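Local atomic coordinates of glycine betaine, L-proline ABC transporter, glycine/betaine/L-proline-binding protein (ProX) (Borrelia burgdorferi, PDB entry 3TMG), a protein that binds glycine betaine between its two lobes and probably hands it to an ABC transporter in the membrane for uptake. Residues A[28-33]-A[231-236]; A[54-59]-A[63-68]; A[77-82]-A[136-141]; A[162-167]-A[184-189]; A[176-181]-A[194-199]. All coordinates share one frame; numbering follows the deposited sequence. Where two conformers were deposited one is given.

Glycine betaine sits in the cleft between the two lobes of a periplasmic-binding-protein fold. Interaction 3 reaches it directly through T136, and interaction 1 holds E28 of the same pocket, although its A31 side chain is about 11 Å from the ligand. The others stand in a second layer: the side chains of M56 (interaction 2), H185 (interaction 4) and L181 (interaction 5) are about 8, 7 and 8 Å from the ligand. Interactions 2 and 3 join where Y57 OH lies 2.6 Å from D77 OD2, probably as a hydrogen bond. Interactions 4 and 5, about 12 Å between centres, alternate along the chain and meet through F188 and F195. P180 of interaction 5 also packs on T136 and T140.

Interaction 1 of 5, residues A[28-33]-A[231-236]; sequences ETAATN and FYWSDD
Apolar packing carries this contact: the methyl of A31 reaches two aromatic rings. A31 CB lies 3.5 Å from W233 CZ2 and 3.8 Å from F231 CZ, oblique to both rings. The A30-A31 side of the helix meets the benzo end of the indole, A30 adding a looser touch, its CB 4.2 Å from W233 CH2. The two rings also pack on each other, F231 CZ standing 3.6 Å above one face of the indole, toward its rim. W233 turns its ring in toward the helix with CG between the backbone N and carbonyl carbon (chi1 63°).

The helix has its own side-chain bonds: T32 OG1 gives a 2.7 Å bond to E28 O, which T32 N approaches from the opposite face. E28 itself touches the glycine betaine and bonds W72 NE1 through OE2, so the packing seats a pocket helix.

Around this junction of helix 26-41 with the loop entering helix 235-247, V69 of strand 67-73 touches A31 and F231, L241 packs on A30 and W233, and W270 meets F231 edge-to-face.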
# COMPACT_ATOMS: atom_id res chain seq x y z
N GLU A 28 0.35 -2.73 -3.38
CA GLU A 28 1.55 -2.20 -4.02
C GLU A 28 2.28 -3.24 -4.87
O GLU A 28 2.83 -2.92 -5.91
CB GLU A 28 2.50 -1.60 -2.94
CG GLU A 28 1.95 -0.23 -2.50
CD GLU A 28 0.53 -0.23 -1.88
OE1 GLU A 28 0.26 -1.09 -0.96
OE2 GLU A 28 -0.32 0.70 -2.23
N THR A 29 2.33 -4.48 -4.40
CA THR A 29 2.82 -5.59 -5.23
C THR A 29 1.92 -5.79 -6.50
O THR A 29 2.46 -6.00 -7.58
CB THR A 29 2.84 -6.86 -4.41
OG1 THR A 29 3.68 -6.66 -3.25
CG2 THR A 29 3.34 -8.07 -5.23
N ALA A 30 0.60 -5.77 -6.35
CA ALA A 30 -0.31 -5.80 -7.55
C ALA A 30 -0.03 -4.70 -8.55
O ALA A 30 0.20 -4.97 -9.76
CB ALA A 30 -1.78 -5.77 -7.15
N ALA A 31 -0.03 -3.46 -8.09
CA ALA A 31 0.30 -2.31 -8.98
C ALA A 31 1.66 -2.39 -9.63
O ALA A 31 1.82 -2.06 -10.83
CB ALA A 31 0.20 -0.98 -8.22
N THR A 32 2.67 -2.80 -8.86
CA THR A 32 4.04 -2.82 -9.36
C THR A 32 4.25 -3.90 -10.44
O THR A 32 4.88 -3.65 -11.48
CB THR A 32 5.05 -2.92 -8.18
OG1 THR A 32 4.82 -1.77 -7.32
CG2 THR A 32 6.48 -2.81 -8.70
N ASN A 33 3.68 -5.09 -10.21
CA ASN A 33 3.65 -6.15 -11.22
C ASN A 33 2.84 -5.79 -12.47
O ASN A 33 3.28 -6.09 -13.60
CB ASN A 33 3.20 -7.49 -10.63
CG ASN A 33 4.34 -8.24 -9.95
OD1 ASN A 33 5.02 -9.02 -10.60
ND2 ASN A 33 4.53 -8.06 -8.62
N PHE A 231 -0.39 6.49 -14.91
CA PHE A 231 -0.93 5.33 -14.19
C PHE A 231 -1.99 5.78 -13.16
O PHE A 231 -1.70 6.59 -12.29
CB PHE A 231 0.21 4.60 -13.48
CG PHE A 231 -0.26 3.51 -12.56
CD1 PHE A 231 -0.96 2.42 -13.06
CD2 PHE A 231 -0.01 3.57 -11.18
CE1 PHE A 231 -1.39 1.41 -12.20
CE2 PHE A 231 -0.44 2.56 -10.30
CZ PHE A 231 -1.13 1.49 -10.81
N TYR A 232 -3.18 5.21 -13.24
CA TYR A 232 -4.26 5.55 -12.31
C TYR A 232 -5.22 4.38 -12.31
O TYR A 232 -5.55 3.82 -13.38
CB TYR A 232 -5.02 6.83 -12.77
CG TYR A 232 -5.98 7.28 -11.71
CD1 TYR A 232 -7.30 6.77 -11.66
CD2 TYR A 232 -5.54 8.14 -10.70
CE1 TYR A 232 -8.17 7.16 -10.63
CE2 TYR A 232 -6.37 8.53 -9.68
CZ TYR A 232 -7.67 8.04 -9.65
OH TYR A 232 -8.42 8.46 -8.59
N TRP A 233 -5.69 3.99 -11.13
CA TRP A 233 -6.77 3.00 -11.10
C TRP A 233 -7.61 3.10 -9.86
O TRP A 233 -7.32 3.93 -8.97
CB TRP A 233 -6.20 1.59 -11.33
CG TRP A 233 -5.23 1.08 -10.28
CD1 TRP A 233 -4.65 1.76 -9.20
CD2 TRP A 233 -4.74 -0.30 -10.19
NE1 TRP A 233 -3.83 0.90 -8.48
CE2 TRP A 233 -3.88 -0.36 -9.02
CE3 TRP A 233 -4.94 -1.45 -10.96
CZ2 TRP A 233 -3.25 -1.54 -8.62
CZ3 TRP A 233 -4.29 -2.64 -10.57
CH2 TRP A 233 -3.46 -2.67 -9.43
N SER A 234 -8.62 2.22 -9.78
CA SER A 234 -9.70 2.32 -8.80
C SER A 234 -10.06 0.95 -8.23
O SER A 234 -9.61 -0.07 -8.72
CB SER A 234 -10.94 2.97 -9.45
OG SER A 234 -10.58 4.15 -10.13
N ASP A 235 -10.88 0.95 -7.17
CA ASP A 235 -11.28 -0.26 -6.46
C ASP A 235 -11.75 -1.39 -7.36
O ASP A 235 -11.48 -2.55 -7.09
CB ASP A 235 -12.47 0.08 -5.52
CG ASP A 235 -12.01 0.71 -4.21
OD1 ASP A 235 -10.82 1.01 -4.09
OD2 ASP A 235 -12.82 0.93 -3.28
N ASP A 236 -12.52 -1.07 -8.40
CA ASP A 236 -13.05 -2.17 -9.20
C ASP A 236 -11.97 -2.93 -9.96
O ASP A 236 -12.22 -4.06 -10.36
CB ASP A 236 -14.11 -1.72 -10.17
CG ASP A 236 -13.57 -0.87 -11.24
OD1 ASP A 236 -12.54 -0.20 -11.04
OD2 ASP A 236 -14.17 -0.86 -12.31

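Interaction 2 of 5, residues A[54-59]-A[63-68]; sequences SIMYQY and GKIDGT
K64 N and, weakly, I65 N donate to Y59 O in the last turn of helix 53-61. Just before them G63 leaves the helix with positive phi (74°), its N 2.9 Å from Y59 O. K64 N gives that oxygen a 2.8 Å hydrogen bond, with an N-H...O angle of 139°. The lysine chain runs extended beyond CG and lays its methylenes over one face of the Y59 ring, K64 CD coming 4.0 Å from Y59 CE1, while I55 CG2 covers the opposite face. The positive phi of G63 with the bonds back into the last turn makes a Schellman motif: the chain closes off the helix and swings back beside it to enter strand 67-73. The I65 side chain packs against the helix end, its CG1 4.0 Å from Y59 CB and its CD1 3.6 Å from M56 O. At T68 the contact passes to sulfur: M56 SD is 3.2 Å from T68 OG1, the two side chains crossing at about a right angle. T68 OG1 is also hydrogen-bonded to S70 N.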
# COMPACT_ATOMS: atom_id res chain seq x y z
N SER A 54 11.81 2.52 4.00
CA SER A 54 12.95 3.41 4.12
C SER A 54 13.85 3.30 2.89
O SER A 54 14.27 4.31 2.33
CB SER A 54 13.77 3.12 5.39
OG SER A 54 14.94 3.97 5.46
N ILE A 55 14.16 2.07 2.47
CA ILE A 55 15.08 1.88 1.33
C ILE A 55 14.46 2.33 0.01
O ILE A 55 15.14 2.94 -0.84
CB ILE A 55 15.57 0.41 1.26
CG1 ILE A 55 16.60 0.20 2.37
CG2 ILE A 55 16.13 0.08 -0.11
CD1 ILE A 55 17.78 1.17 2.34
N MET A 56 13.16 2.06 -0.15
CA MET A 56 12.44 2.54 -1.32
C MET A 56 12.57 4.05 -1.48
O MET A 56 12.92 4.52 -2.56
CB MET A 56 10.96 2.16 -1.25
CG MET A 56 10.16 2.62 -2.49
SD MET A 56 8.41 2.16 -2.30
CE MET A 56 7.89 3.29 -0.98
N TYR A 57 12.28 4.81 -0.42
CA TYR A 57 12.42 6.26 -0.44
C TYR A 57 13.89 6.72 -0.63
O TYR A 57 14.18 7.63 -1.43
CB TYR A 57 11.82 6.89 0.84
CG TYR A 57 10.35 7.10 0.75
CD1 TYR A 57 9.82 8.22 0.09
CD2 TYR A 57 9.46 6.18 1.31
CE1 TYR A 57 8.46 8.42 0.01
CE2 TYR A 57 8.08 6.37 1.22
CZ TYR A 57 7.60 7.50 0.55
OH TYR A 57 6.25 7.71 0.46
N GLN A 58 14.81 6.07 0.07
CA GLN A 58 16.26 6.36 -0.11
C GLN A 58 16.71 6.24 -1.58
O GLN A 58 17.41 7.12 -2.14
CB GLN A 58 17.09 5.37 0.71
CG GLN A 58 17.09 5.59 2.21
CD GLN A 58 18.41 5.18 2.86
OE1 GLN A 58 19.15 4.33 2.34
NE2 GLN A 58 18.72 5.82 3.99
N TYR A 59 16.34 5.12 -2.19
CA TYR A 59 16.77 4.80 -3.55
C TYR A 59 16.18 5.69 -4.61
O TYR A 59 16.84 6.02 -5.59
CB TYR A 59 16.40 3.37 -3.87
CG TYR A 59 17.43 2.42 -3.41
CD1 TYR A 59 18.50 2.85 -2.62
CD2 TYR A 59 17.36 1.08 -3.77
CE1 TYR A 59 19.47 1.97 -2.22
CE2 TYR A 59 18.34 0.20 -3.36
CZ TYR A 59 19.37 0.64 -2.59
OH TYR A 59 20.31 -0.25 -2.21
N GLY A 63 18.21 8.21 -6.99
CA GLY A 63 18.01 7.80 -8.40
C GLY A 63 18.41 6.37 -8.76
O GLY A 63 18.64 6.07 -9.94
N LYS A 64 18.52 5.49 -7.77
CA LYS A 64 18.89 4.08 -8.05
C LYS A 64 17.67 3.25 -8.49
O LYS A 64 17.83 2.15 -9.02
CB LYS A 64 19.57 3.45 -6.83
CG LYS A 64 20.98 3.96 -6.68
CD LYS A 64 21.49 3.56 -5.31
CE LYS A 64 22.89 4.06 -5.10
NZ LYS A 64 23.08 3.88 -3.65
N ILE A 65 16.49 3.80 -8.28
CA ILE A 65 15.27 3.36 -8.95
C ILE A 65 14.70 4.57 -9.68
O ILE A 65 15.04 5.72 -9.35
CB ILE A 65 14.21 2.80 -7.97
CG1 ILE A 65 13.81 3.82 -6.88
CG2 ILE A 65 14.72 1.49 -7.36
CD1 ILE A 65 12.69 3.32 -5.93
N ASP A 66 13.84 4.31 -10.65
CA ASP A 66 13.32 5.37 -11.48
C ASP A 66 12.02 5.89 -10.90
O ASP A 66 11.68 7.04 -11.09
CB ASP A 66 13.07 4.83 -12.88
CG ASP A 66 14.35 4.46 -13.59
OD1 ASP A 66 15.27 5.31 -13.58
OD2 ASP A 66 14.43 3.35 -14.15
N GLY A 67 11.29 5.04 -10.19
CA GLY A 67 9.96 5.43 -9.70
C GLY A 67 9.40 4.48 -8.66
O GLY A 67 9.95 3.39 -8.45
N THR A 68 8.36 4.93 -7.96
CA THR A 68 7.55 4.06 -7.11
C THR A 68 6.10 4.46 -7.32
O THR A 68 5.81 5.67 -7.50
CB THR A 68 7.94 4.14 -5.62
OG1 THR A 68 7.00 3.44 -4.83
CG2 THR A 68 7.96 5.61 -5.09

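Interaction 3 of 5, residues A[77-82]-A[136-141]; sequences DKFYYE and TQIVTE. With BET (trimethyl glycine), chain E.
The rim of the glycine betaine pocket is bridged here, where I138, two residues beyond the ligand-binding T136, rests its outer methyl against two aromatic side chains where they meet. I138 CD1 lies 3.9 Å from F79 CD2 and 3.7 Å from Y80 OH, oblique to each ring. With CG1 anti to the carbonyl carbon, the extended chain (chi2 -177°) carries CD1 out toward helix 78-84. F79 and Y80 are packed on each other: F79 CD2 stands 3.6 Å above the centre of the Y80 ring. The phenol oxygen of Y80 is hydrogen-bonded to G133 O, which ties helix 78-84 to the loop just before helix 135-146.

Two residues earlier, T136 N donates a fairly straight hydrogen bond to the ligand carboxylate, 3.0 Å to its atom O at 164°. T136 OG1 is hydrogen-bonded to Q100 OE1 and lies 3.2 Å from the ligand atom OXT. The carboxylate thus lies at the first turn of helix 135-146, where the T136 N-H and probably the helix dipole would favour a negative group. An opposing helix closing against it across the cleft is consistent with the ligand-bound, closed form of a periplasmic binding protein.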
# COMPACT_ATOMS: atom_id res chain seq x y z
N ASP A 77 3.18 8.08 5.15
CA ASP A 77 4.61 8.14 4.85
C ASP A 77 5.30 9.45 5.21
O ASP A 77 6.41 9.68 4.75
CB ASP A 77 4.90 7.82 3.37
CG ASP A 77 4.59 6.38 3.00
OD1 ASP A 77 4.14 5.57 3.88
OD2 ASP A 77 4.75 6.09 1.80
N LYS A 78 4.66 10.27 6.04
CA LYS A 78 5.19 11.59 6.39
C LYS A 78 6.65 11.52 6.81
O LYS A 78 7.47 12.29 6.32
CB LYS A 78 4.35 12.23 7.52
N PHE A 79 6.97 10.56 7.68
CA PHE A 79 8.31 10.44 8.26
C PHE A 79 9.36 10.38 7.14
O PHE A 79 10.39 11.06 7.23
CB PHE A 79 8.36 9.23 9.21
CG PHE A 79 9.73 8.90 9.73
CD1 PHE A 79 10.24 9.57 10.85
CD2 PHE A 79 10.50 7.90 9.13
CE1 PHE A 79 11.52 9.27 11.35
CE2 PHE A 79 11.75 7.58 9.62
CZ PHE A 79 12.27 8.27 10.73
N TYR A 80 9.10 9.61 6.07
CA TYR A 80 10.05 9.51 4.95
C TYR A 80 9.98 10.64 3.92
O TYR A 80 11.00 11.11 3.43
CB TYR A 80 9.86 8.17 4.22
CG TYR A 80 10.01 6.98 5.13
CD1 TYR A 80 11.27 6.60 5.65
CD2 TYR A 80 8.88 6.25 5.53
CE1 TYR A 80 11.37 5.50 6.50
CE2 TYR A 80 8.98 5.15 6.37
CZ TYR A 80 10.24 4.77 6.83
OH TYR A 80 10.33 3.67 7.67
N TYR A 81 8.76 11.04 3.59
CA TYR A 81 8.51 11.96 2.47
C TYR A 81 9.00 13.38 2.78
O TYR A 81 9.66 14.01 1.96
CB TYR A 81 6.99 11.94 2.22
CG TYR A 81 6.51 12.77 1.07
CD1 TYR A 81 6.45 14.17 1.18
CD2 TYR A 81 6.07 12.16 -0.12
CE1 TYR A 81 6.03 14.95 0.12
CE2 TYR A 81 5.63 12.97 -1.17
CZ TYR A 81 5.60 14.34 -1.04
OH TYR A 81 5.17 15.17 -2.07
N GLU A 82 8.67 13.88 3.96
CA GLU A 82 9.10 15.21 4.40
C GLU A 82 10.61 15.36 4.37
O GLU A 82 11.12 16.42 4.05
CB GLU A 82 8.61 15.49 5.81
CG GLU A 82 7.12 15.77 5.88
CD GLU A 82 6.81 17.19 5.46
OE1 GLU A 82 7.40 17.65 4.45
OE2 GLU A 82 5.98 17.84 6.15
N THR A 136 2.26 3.00 7.95
CA THR A 136 1.12 2.70 8.80
C THR A 136 1.56 2.22 10.20
O THR A 136 0.94 2.56 11.22
CB THR A 136 0.18 1.68 8.14
OG1 THR A 136 -0.47 2.32 7.02
CG2 THR A 136 -0.92 1.26 9.13
N GLN A 137 2.63 1.43 10.26
CA GLN A 137 3.15 0.99 11.56
C GLN A 137 3.70 2.13 12.42
O GLN A 137 3.49 2.19 13.65
CB GLN A 137 4.25 -0.05 11.34
CG GLN A 137 4.74 -0.78 12.61
CD GLN A 137 3.85 -1.93 13.04
OE1 GLN A 137 2.76 -2.13 12.49
NE2 GLN A 137 4.27 -2.64 14.09
N ILE A 138 4.45 3.02 11.78
CA ILE A 138 4.93 4.24 12.43
C ILE A 138 3.77 5.07 13.02
O ILE A 138 3.77 5.45 14.22
CB ILE A 138 5.77 5.10 11.46
CG1 ILE A 138 7.05 4.32 11.03
CG2 ILE A 138 6.10 6.46 12.11
CD1 ILE A 138 8.00 5.10 10.11
N VAL A 139 2.76 5.34 12.19
CA VAL A 139 1.66 6.24 12.64
C VAL A 139 0.81 5.54 13.71
O VAL A 139 0.34 6.16 14.64
CB VAL A 139 0.78 6.71 11.46
CG1 VAL A 139 -0.30 7.63 12.00
CG2 VAL A 139 1.66 7.51 10.47
N THR A 140 0.65 4.24 13.58
CA THR A 140 -0.03 3.46 14.63
C THR A 140 0.66 3.62 16.00
O THR A 140 0.01 3.83 17.03
CB THR A 140 -0.06 1.98 14.25
OG1 THR A 140 -0.90 1.80 13.10
CG2 THR A 140 -0.63 1.17 15.42
N GLU A 141 1.98 3.50 16.03
CA GLU A 141 2.72 3.71 17.27
C GLU A 141 2.52 5.14 17.78
O GLU A 141 2.38 5.38 19.00
CB GLU A 141 4.20 3.41 17.06
CG GLU A 141 5.03 3.54 18.32
CD GLU A 141 6.51 3.54 18.02
OE1 GLU A 141 6.88 3.63 16.83
OE2 GLU A 141 7.30 3.43 18.97
N BET E . 0.13 0.23 3.61
CA BET E . 1.05 1.25 3.10
C BET E . 1.42 2.18 4.27
O BET E . 2.24 1.89 5.18
OXT BET E . 0.83 3.23 4.29
C1 BET E . -0.40 -0.62 2.53
C2 BET E . -1.01 0.85 4.27
C3 BET E . 0.84 -0.62 4.60

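Interaction 4 of 5, residues A[162-167]-A[184-189]; sequences VMLASL and PHWAFS
Helix 160-172 faces the turn leading into helix 187-190, the backbones coming nearest at L164 and A187, whose CA atoms are 8.1 Å apart. L164 carries the contact. Its CD1 comes to the edge of the H185 imidazole, 3.7 Å from H185 NE2, and obliquely to the indole, 4.0 Å from W186 CZ2. The other branch, L164 CD2, reaches A187 CB at 4.2 Å and H185 CE1 at 3.8 Å. The imidazole and the indole are packed on each other, H185 CE1 standing 3.4 Å above one face of W186, toward its rim. W186 attains this overlap with CG wedged between its backbone N and carbonyl carbon (chi1 52°). H185 also meets the ring of W182, a ligand-pocket residue, with planes at about 80°, which makes it second-shell.

H185 ND1 accepts from A187 N at 3.0 Å, the donor lying in the ring plane, so the side chain caps the start of the helix. H185 NE2 is hydrogen-bonded to E160 OE2, at the start of helix 160-172. With ND1 accepting, the proton probably sits on NE2 and faces the carboxylate. The ring is therefore fixed in its rotation, and the leucine methyls press on an imidazole edge whose polar atoms are already satisfied.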
# COMPACT_ATOMS: atom_id res chain seq x y z
N VAL A 162 1.28 -12.13 8.32
CA VAL A 162 1.14 -12.61 9.69
C VAL A 162 -0.04 -11.89 10.35
O VAL A 162 -0.87 -12.54 11.02
CB VAL A 162 2.42 -12.38 10.53
CG1 VAL A 162 2.14 -12.59 11.99
CG2 VAL A 162 3.52 -13.30 10.05
N MET A 163 -0.13 -10.56 10.17
CA MET A 163 -1.26 -9.77 10.72
C MET A 163 -2.60 -10.35 10.23
O MET A 163 -3.50 -10.62 11.02
CB MET A 163 -1.13 -8.26 10.38
CG MET A 163 -2.31 -7.39 10.82
SD MET A 163 -3.75 -7.39 9.71
CE MET A 163 -3.06 -6.35 8.42
N LEU A 164 -2.72 -10.57 8.93
CA LEU A 164 -3.97 -11.14 8.37
C LEU A 164 -4.28 -12.58 8.79
O LEU A 164 -5.44 -12.91 9.04
CB LEU A 164 -3.99 -11.04 6.86
CG LEU A 164 -4.00 -9.61 6.29
CD1 LEU A 164 -3.62 -9.72 4.82
CD2 LEU A 164 -5.40 -9.03 6.50
N ALA A 165 -3.26 -13.43 8.87
CA ALA A 165 -3.44 -14.77 9.45
C ALA A 165 -3.89 -14.70 10.92
O ALA A 165 -4.78 -15.45 11.32
CB ALA A 165 -2.16 -15.61 9.28
N SER A 166 -3.33 -13.79 11.72
CA SER A 166 -3.81 -13.62 13.09
C SER A 166 -5.26 -13.12 13.18
O SER A 166 -6.03 -13.58 14.01
CB SER A 166 -2.91 -12.67 13.88
OG SER A 166 -1.55 -12.97 13.70
N LEU A 167 -5.61 -12.13 12.36
CA LEU A 167 -7.02 -11.68 12.24
C LEU A 167 -7.97 -12.84 11.87
O LEU A 167 -9.03 -13.01 12.49
CB LEU A 167 -7.13 -10.53 11.18
CG LEU A 167 -8.54 -9.97 10.87
CD1 LEU A 167 -9.16 -9.33 12.10
CD2 LEU A 167 -8.45 -8.91 9.76
N PRO A 184 -7.62 0.50 0.33
CA PRO A 184 -8.38 -0.64 -0.16
C PRO A 184 -7.81 -1.97 0.33
O PRO A 184 -6.60 -2.17 0.28
CB PRO A 184 -8.22 -0.55 -1.70
CG PRO A 184 -6.88 0.14 -1.88
CD PRO A 184 -6.77 1.11 -0.70
N HIS A 185 -8.68 -2.87 0.79
CA HIS A 185 -8.22 -4.21 1.17
C HIS A 185 -9.41 -5.14 1.11
O HIS A 185 -10.52 -4.76 1.54
CB HIS A 185 -7.57 -4.22 2.57
CG HIS A 185 -6.62 -5.39 2.78
ND1 HIS A 185 -7.07 -6.65 2.93
CD2 HIS A 185 -5.23 -5.47 2.80
CE1 HIS A 185 -6.02 -7.50 3.11
NE2 HIS A 185 -4.90 -6.79 3.03
N TRP A 186 -9.21 -6.33 0.56
CA TRP A 186 -10.31 -7.35 0.53
C TRP A 186 -10.70 -7.86 1.92
O TRP A 186 -11.77 -8.46 2.09
CB TRP A 186 -9.93 -8.52 -0.41
CG TRP A 186 -8.57 -9.08 -0.05
CD1 TRP A 186 -7.34 -8.80 -0.66
CD2 TRP A 186 -8.25 -9.92 1.10
NE1 TRP A 186 -6.31 -9.41 0.03
CE2 TRP A 186 -6.79 -10.12 1.07
CE3 TRP A 186 -9.00 -10.54 2.11
CZ2 TRP A 186 -6.15 -10.92 1.99
CZ3 TRP A 186 -8.32 -11.30 3.05
CH2 TRP A 186 -6.93 -11.49 2.99
N ALA A 187 -9.88 -7.59 2.95
CA ALA A 187 -10.24 -8.04 4.32
C ALA A 187 -11.60 -7.49 4.77
O ALA A 187 -12.32 -8.17 5.50
CB ALA A 187 -9.16 -7.64 5.34
N PHE A 188 -11.95 -6.27 4.32
CA PHE A 188 -13.24 -5.67 4.65
C PHE A 188 -14.43 -6.35 3.99
O PHE A 188 -15.55 -6.28 4.49
CB PHE A 188 -13.22 -4.14 4.34
CG PHE A 188 -12.41 -3.39 5.35
CD1 PHE A 188 -13.00 -3.02 6.55
CD2 PHE A 188 -11.07 -3.10 5.14
CE1 PHE A 188 -12.24 -2.37 7.53
CE2 PHE A 188 -10.32 -2.46 6.11
CZ PHE A 188 -10.92 -2.09 7.31
N SER A 189 -14.21 -7.07 2.89
CA SER A 189 -15.33 -7.85 2.37
C SER A 189 -15.33 -9.31 2.79
O SER A 189 -16.38 -9.92 2.89
CB SER A 189 -15.46 -7.69 0.87
OG SER A 189 -14.25 -8.06 0.28

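Interaction 5 of 5, residues A[176-181]-A[194-199]; sequences WILVPL and KFLDDP
F195 turns the edge of its ring onto a backbone carbonyl: F195 CE1 lies 3.6 Å from L181 O, which is in the plane of the ring. The oxygen therefore meets the slightly positive hydrogen rim of the phenyl group and not its face. The second touch is purely apolar, L178 CD1 against L196 CD1 at 4.2 Å, methyl to methyl. Even there the backbones stay apart, L178 CA and L196 CA being 9.8 Å from each other, too far for neighbouring strands.

With CG anti to the carbonyl carbon (chi1 -74°), F195 swings its ring back so that CE1 reaches L181 O. F188 packs against it with the planes at about 30°, and I99 and V103 touch it as well.

What separates the two segments is strand 88-105, paired antiparallel on both edges by backbone hydrogen bonds: V179 and L181 with V103 and G101, K194 and L196 with V104 and F102. Farther out, L181 packs on L167 of helix 160-172, and L178 and P180 touch M127 of strand 126-128.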
# COMPACT_ATOMS: atom_id res chain seq x y z
N TRP A 176 -11.16 -11.30 20.65
CA TRP A 176 -10.86 -9.91 20.36
C TRP A 176 -9.47 -9.84 19.80
O TRP A 176 -8.57 -10.54 20.25
CB TRP A 176 -10.99 -9.04 21.60
CG TRP A 176 -12.39 -8.96 22.16
CD1 TRP A 176 -13.44 -9.86 21.98
CD2 TRP A 176 -12.94 -7.91 23.03
NE1 TRP A 176 -14.57 -9.44 22.65
CE2 TRP A 176 -14.33 -8.28 23.30
CE3 TRP A 176 -12.43 -6.73 23.59
CZ2 TRP A 176 -15.16 -7.50 24.10
CZ3 TRP A 176 -13.28 -5.95 24.40
CH2 TRP A 176 -14.61 -6.33 24.65
N ILE A 177 -9.29 -9.02 18.78
CA ILE A 177 -7.98 -8.72 18.25
C ILE A 177 -8.07 -7.27 17.75
O ILE A 177 -9.15 -6.82 17.25
CB ILE A 177 -7.54 -9.70 17.11
CG1 ILE A 177 -6.05 -9.53 16.75
CG2 ILE A 177 -8.41 -9.54 15.85
CD1 ILE A 177 -5.49 -10.48 15.70
N LEU A 178 -6.95 -6.56 17.91
CA LEU A 178 -6.74 -5.21 17.40
C LEU A 178 -5.57 -5.23 16.41
O LEU A 178 -4.46 -5.73 16.75
CB LEU A 178 -6.41 -4.29 18.58
CG LEU A 178 -6.10 -2.82 18.28
CD1 LEU A 178 -7.29 -2.10 17.66
CD2 LEU A 178 -5.65 -2.17 19.58
N VAL A 179 -5.80 -4.71 15.19
CA VAL A 179 -4.75 -4.65 14.13
C VAL A 179 -4.80 -3.27 13.45
O VAL A 179 -5.86 -2.64 13.46
CB VAL A 179 -4.96 -5.75 13.04
CG1 VAL A 179 -4.81 -7.18 13.62
CG2 VAL A 179 -6.28 -5.56 12.28
N PRO A 180 -3.67 -2.81 12.86
CA PRO A 180 -3.79 -1.68 12.00
C PRO A 180 -4.17 -2.28 10.62
O PRO A 180 -3.63 -3.33 10.23
CB PRO A 180 -2.38 -1.07 12.02
CG PRO A 180 -1.47 -2.24 12.28
CD PRO A 180 -2.26 -3.22 13.10
N LEU A 181 -5.20 -1.74 10.00
CA LEU A 181 -5.60 -2.19 8.65
C LEU A 181 -5.89 -0.94 7.82
O LEU A 181 -5.75 0.18 8.30
CB LEU A 181 -6.79 -3.17 8.66
CG LEU A 181 -6.41 -4.59 8.20
CD1 LEU A 181 -7.54 -5.58 8.41
CD2 LEU A 181 -5.96 -4.60 6.73
N LYS A 194 -14.28 -3.58 11.42
CA LYS A 194 -14.64 -2.16 11.44
C LYS A 194 -13.43 -1.35 11.87
O LYS A 194 -12.61 -1.82 12.67
CB LYS A 194 -15.84 -1.88 12.36
CG LYS A 194 -15.60 -2.28 13.84
CD LYS A 194 -16.85 -2.09 14.69
CE LYS A 194 -16.64 -2.50 16.13
NZ LYS A 194 -17.94 -2.43 16.87
N PHE A 195 -13.33 -0.13 11.36
CA PHE A 195 -12.41 0.86 11.91
C PHE A 195 -12.98 1.44 13.18
O PHE A 195 -14.19 1.62 13.28
CB PHE A 195 -12.19 2.02 10.94
CG PHE A 195 -11.34 1.71 9.75
CD1 PHE A 195 -9.98 1.47 9.90
CD2 PHE A 195 -11.88 1.73 8.44
CE1 PHE A 195 -9.16 1.25 8.78
CE2 PHE A 195 -11.06 1.49 7.32
CZ PHE A 195 -9.71 1.25 7.49
N LEU A 196 -12.11 1.70 14.14
CA LEU A 196 -12.48 2.46 15.31
C LEU A 196 -12.39 3.95 14.99
O LEU A 196 -11.52 4.38 14.21
CB LEU A 196 -11.56 2.10 16.49
CG LEU A 196 -11.55 0.65 16.99
CD1 LEU A 196 -10.57 0.52 18.16
CD2 LEU A 196 -12.94 0.19 17.45
N ASP A 197 -13.25 4.74 15.61
CA ASP A 197 -13.20 6.19 15.47
C ASP A 197 -11.86 6.75 15.98
O ASP A 197 -11.31 6.27 16.94
CB ASP A 197 -14.38 6.85 16.24
CG ASP A 197 -15.75 6.57 15.59
OD1 ASP A 197 -15.80 6.13 14.40
OD2 ASP A 197 -16.77 6.80 16.26
N ASP A 198 -11.39 7.81 15.34
CA ASP A 198 -10.07 8.39 15.61
C ASP A 198 -10.33 9.90 15.76
O ASP A 198 -10.19 10.67 14.79
CB ASP A 198 -9.16 8.03 14.42
CG ASP A 198 -7.81 8.77 14.40
OD1 ASP A 198 -7.32 9.24 15.48
OD2 ASP A 198 -7.24 8.82 13.26
N PRO A 199 -10.77 10.32 16.97
CA PRO A 199 -11.36 11.67 17.21
C PRO A 199 -10.45 12.79 16.75
O PRO A 199 -10.93 13.82 16.27
CB PRO A 199 -11.49 11.76 18.73
CG PRO A 199 -11.44 10.35 19.23
CD PRO A 199 -10.92 9.44 18.15